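Local coordinates for B-type Cna protein (Enterococcus faecium, PDB 6FWY) that is of unknown function but, as a cell-wall-anchored surface protein with a thioester domain, probably helps the bacterium attach covalently to host targets, at residues 198-204 and 219-225. Numbering follows the deposited sequence.
Sequences GMKIYDA and SFTIKVP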
ATOM      1  N   GLY A 198      16.106  17.940  33.062  1.00 42.10           N
ATOM      2  CA  GLY A 198      15.055  18.969  32.933  1.00 42.28           C
ATOM      3  C   GLY A 198      14.616  19.240  31.497  1.00 41.49           C
ATOM      4  O   GLY A 198      13.923  20.218  31.240  1.00 40.64           O
ATOM      5  N   MET A 199      15.011  18.376  30.555  1.00 41.25           N
ATOM      6  CA  MET A 199      14.571  18.503  29.166  1.00 41.01           C
ATOM      7  C   MET A 199      13.066  18.245  29.082  1.00 40.68           C
ATOM      8  O   MET A 199      12.564  17.335  29.704  1.00 41.57           O
ATOM      9  CB  MET A 199      15.333  17.523  28.278  1.00 41.02           C
ATOM     10  CG  MET A 199      15.154  17.731  26.773  1.00 40.57           C
ATOM     11  SD  MET A 199      15.598  16.232  25.880  1.00 41.27           S
ATOM     12  CE  MET A 199      13.961  15.515  25.753  1.00 41.16           C
ATOM     13  N   LYS A 200      12.365  19.069  28.328  1.00 40.65           N
ATOM     14  CA  LYS A 200      10.934  18.888  28.078  1.00 41.72           C
ATOM     15  C   LYS A 200      10.628  18.930  26.583  1.00 40.62           C
ATOM     16  O   LYS A 200      11.373  19.501  25.808  1.00 39.15           O
ATOM     17  CB  LYS A 200      10.127  19.972  28.799  1.00 42.66           C
ATOM     18  CG  LYS A 200      10.172  19.835  30.315  1.00 44.39           C
ATOM     19  CD  LYS A 200       9.369  20.930  30.991  1.00 45.69           C
ATOM     20  CE  LYS A 200       9.726  21.012  32.472  1.00 47.43           C
ATOM     21  NZ  LYS A 200       9.322  19.756  33.192  1.00 48.93           N
ATOM     22  N   ILE A 201       9.507  18.317  26.225  1.00 41.13           N
ATOM     23  CA  ILE A 201       8.983  18.297  24.858  1.00 40.79           C
ATOM     24  C   ILE A 201       7.555  18.859  24.869  1.00 41.86           C
ATOM     25  O   ILE A 201       6.758  18.517  25.745  1.00 43.07           O
ATOM     26  CB  ILE A 201       8.971  16.874  24.260  1.00 40.40           C
ATOM     27  CG1 ILE A 201      10.279  16.128  24.605  1.00 40.14           C
ATOM     28  CG2 ILE A 201       8.723  16.952  22.760  1.00 40.15           C
ATOM     29  CD1 ILE A 201      10.424  14.744  24.031  1.00 39.95           C
ATOM     30  N   TYR A 202       7.240  19.726  23.911  1.00 41.94           N
ATOM     31  CA  TYR A 202       5.902  20.312  23.758  1.00 43.35           C
ATOM     32  C   TYR A 202       5.325  20.085  22.365  1.00 43.47           C
ATOM     33  O   TYR A 202       6.064  20.102  21.380  1.00 44.04           O
ATOM     34  CB  TYR A 202       5.927  21.819  24.095  1.00 44.89           C
ATOM     35  CG  TYR A 202       6.249  22.096  25.550  1.00 44.96           C
ATOM     36  CD1 TYR A 202       7.553  22.116  25.984  1.00 44.50           C
ATOM     37  CD2 TYR A 202       5.244  22.302  26.488  1.00 47.03           C
ATOM     38  CE1 TYR A 202       7.876  22.331  27.320  1.00 45.25           C
ATOM     39  CE2 TYR A 202       5.551  22.554  27.836  1.00 47.46           C
ATOM     40  CZ  TYR A 202       6.877  22.531  28.243  1.00 46.49           C
ATOM     41  OH  TYR A 202       7.239  22.770  29.538  1.00 47.55           O
ATOM     42  N   ASP A 203       4.011  19.849  22.277  1.00 44.06           N
ATOM     43  CA  ASP A 203       3.306  19.735  20.986  1.00 44.02           C
ATOM     44  C   ASP A 203       3.097  21.120  20.367  1.00 44.70           C
ATOM     45  O   ASP A 203       3.509  22.130  20.942  1.00 43.89           O
ATOM     46  CB  ASP A 203       1.997  18.915  21.105  1.00 44.90           C
ATOM     47  CG  ASP A 203       0.899  19.606  21.947  1.00 46.89           C
ATOM     48  OD1 ASP A 203       0.909  20.840  22.150  1.00 47.78           O
ATOM     49  OD2 ASP A 203      -0.009  18.888  22.401  1.00 47.66           O
ATOM     50  N   ALA A 204       2.454  21.159  19.202  1.00 45.15           N
ATOM     51  CA  ALA A 204       2.224  22.405  18.455  1.00 46.74           C
ATOM     52  C   ALA A 204       1.327  23.405  19.161  1.00 48.46           C
ATOM     53  O   ALA A 204       1.384  24.586  18.845  1.00 49.38           O
ATOM     54  CB  ALA A 204       1.627  22.082  17.081  1.00 47.16           C
ATOM     55  N   SER A 219       3.977  19.926  14.400  1.00 44.59           N
ATOM     56  CA  SER A 219       5.284  20.288  14.917  1.00 43.61           C
ATOM     57  C   SER A 219       5.391  19.990  16.392  1.00 42.76           C
ATOM     58  O   SER A 219       4.399  19.734  17.052  1.00 42.99           O
ATOM     59  CB  SER A 219       5.600  21.753  14.623  1.00 44.76           C
ATOM     60  OG  SER A 219       4.536  22.593  14.970  1.00 46.54           O
ATOM     61  N   PHE A 220       6.618  19.971  16.883  1.00 41.59           N
ATOM     62  CA  PHE A 220       6.888  19.882  18.302  1.00 41.69           C
ATOM     63  C   PHE A 220       8.126  20.689  18.630  1.00 41.68           C
ATOM     64  O   PHE A 220       8.876  21.067  17.752  1.00 41.62           O
ATOM     65  CB  PHE A 220       7.036  18.423  18.773  1.00 40.78           C
ATOM     66  CG  PHE A 220       8.184  17.703  18.171  1.00 39.67           C
ATOM     67  CD1 PHE A 220       9.445  17.767  18.752  1.00 39.35           C
ATOM     68  CD2 PHE A 220       8.018  16.956  17.025  1.00 39.85           C
ATOM     69  CE1 PHE A 220      10.529  17.139  18.163  1.00 38.98           C
ATOM     70  CE2 PHE A 220       9.075  16.276  16.452  1.00 39.34           C
ATOM     71  CZ  PHE A 220      10.345  16.385  17.015  1.00 39.22           C
ATOM     72  N   THR A 221       8.327  20.932  19.919  1.00 41.64           N
ATOM     73  CA  THR A 221       9.446  21.722  20.418  1.00 40.73           C
ATOM     74  C   THR A 221      10.138  20.966  21.550  1.00 39.76           C
ATOM     75  O   THR A 221       9.480  20.458  22.445  1.00 40.27           O
ATOM     76  CB  THR A 221       8.966  23.120  20.833  1.00 41.64           C
ATOM     77  OG1 THR A 221       8.495  23.811  19.675  1.00 42.26           O
ATOM     78  CG2 THR A 221      10.087  23.940  21.451  1.00 41.74           C
ATOM     79  N   ILE A 222      11.462  20.868  21.466  1.00 39.17           N
ATOM     80  CA  ILE A 222      12.306  20.357  22.533  1.00 39.19           C
ATOM     81  C   ILE A 222      12.861  21.564  23.288  1.00 39.66           C
ATOM     82  O   ILE A 222      13.293  22.536  22.669  1.00 39.58           O
ATOM     83  CB  ILE A 222      13.459  19.472  21.990  1.00 38.91           C
ATOM     84  CG1 ILE A 222      12.875  18.224  21.335  1.00 39.00           C
ATOM     85  CG2 ILE A 222      14.418  19.062  23.110  1.00 38.96           C
ATOM     86  CD1 ILE A 222      13.872  17.337  20.638  1.00 38.96           C
ATOM     87  N   LYS A 223      12.843  21.487  24.618  1.00 39.82           N
ATOM     88  CA  LYS A 223      13.320  22.569  25.477  1.00 40.16           C
ATOM     89  C   LYS A 223      14.409  22.080  26.412  1.00 39.59           C
ATOM     90  O   LYS A 223      14.221  21.101  27.120  1.00 40.04           O
ATOM     91  CB  LYS A 223      12.159  23.157  26.267  1.00 41.08           C
ATOM     92  CG  LYS A 223      11.052  23.685  25.371  1.00 41.96           C
ATOM     93  CD  LYS A 223      10.218  24.740  26.041  1.00 43.54           C
ATOM     94  CE  LYS A 223       9.136  25.235  25.101  1.00 44.45           C
ATOM     95  NZ  LYS A 223       8.378  26.391  25.616  1.00 46.59           N
ATOM     96  N   VAL A 224      15.540  22.772  26.407  1.00 39.43           N
ATOM     97  CA  VAL A 224      16.728  22.396  27.167  1.00 39.68           C
ATOM     98  C   VAL A 224      17.003  23.559  28.114  1.00 39.68           C
ATOM     99  O   VAL A 224      17.153  24.684  27.652  1.00 39.23           O
ATOM    100  CB  VAL A 224      17.943  22.156  26.232  1.00 39.78           C
ATOM    101  CG1 VAL A 224      19.207  21.830  27.027  1.00 40.15           C
ATOM    102  CG2 VAL A 224      17.640  21.034  25.237  1.00 39.57           C
ATOM    103  N   PRO A 225      17.056  23.301  29.438  1.00 40.24           N
ATOM    104  CA  PRO A 225      17.284  24.423  30.372  1.00 40.97           C
ATOM    105  C   PRO A 225      18.561  25.210  30.067  1.00 41.02           C
ATOM    106  O   PRO A 225      19.597  24.609  29.758  1.00 40.67           O
ATOM    107  CB  PRO A 225      17.379  23.729  31.730  1.00 41.18           C
ATOM    108  CG  PRO A 225      16.638  22.460  31.583  1.00 41.12           C
ATOM    109  CD  PRO A 225      16.854  22.025  30.159  1.00 40.67           C
TER
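Four backbone hydrogen bonds join these antiparallel strands in two reciprocal pairs. Lys200 N donates to Lys223 O (3.0 Å) and Lys223 N to Lys200 O (2.7 Å); Tyr202 N donates to Thr221 O and Thr221 N to Tyr202 O, both at 2.8 Å. On the face carrying these four side chains, Lys223 NZ sits 4.6 Å from the Tyr202 ring centroid, 22° off the normal, a cation-pi contact. The long Lys223 chain suits this diagonal pairing, Lys223 CD lying 3.6 Å from Tyr202 CE1, while the Thr221 hydroxyl is hydrogen-bonded to that of Thr176 on the neighbouring strand. The other face is largely apolar: Ile201 CG2 meets Phe220 CD1 at 4.2 Å and Met199 CG meets Ile222 CG2 at 4.0 Å. Beta-branched isoleucines suit an extended backbone, and with Phe220 they pack against Leu189, Phe191 and Phe235 of the opposing sheet. Such alternation marks an amphipathic strand pair in a β-sandwich: apolar side chains bind the two sheets together, whereas the cation-pi pair lies on the more solvent-accessible side.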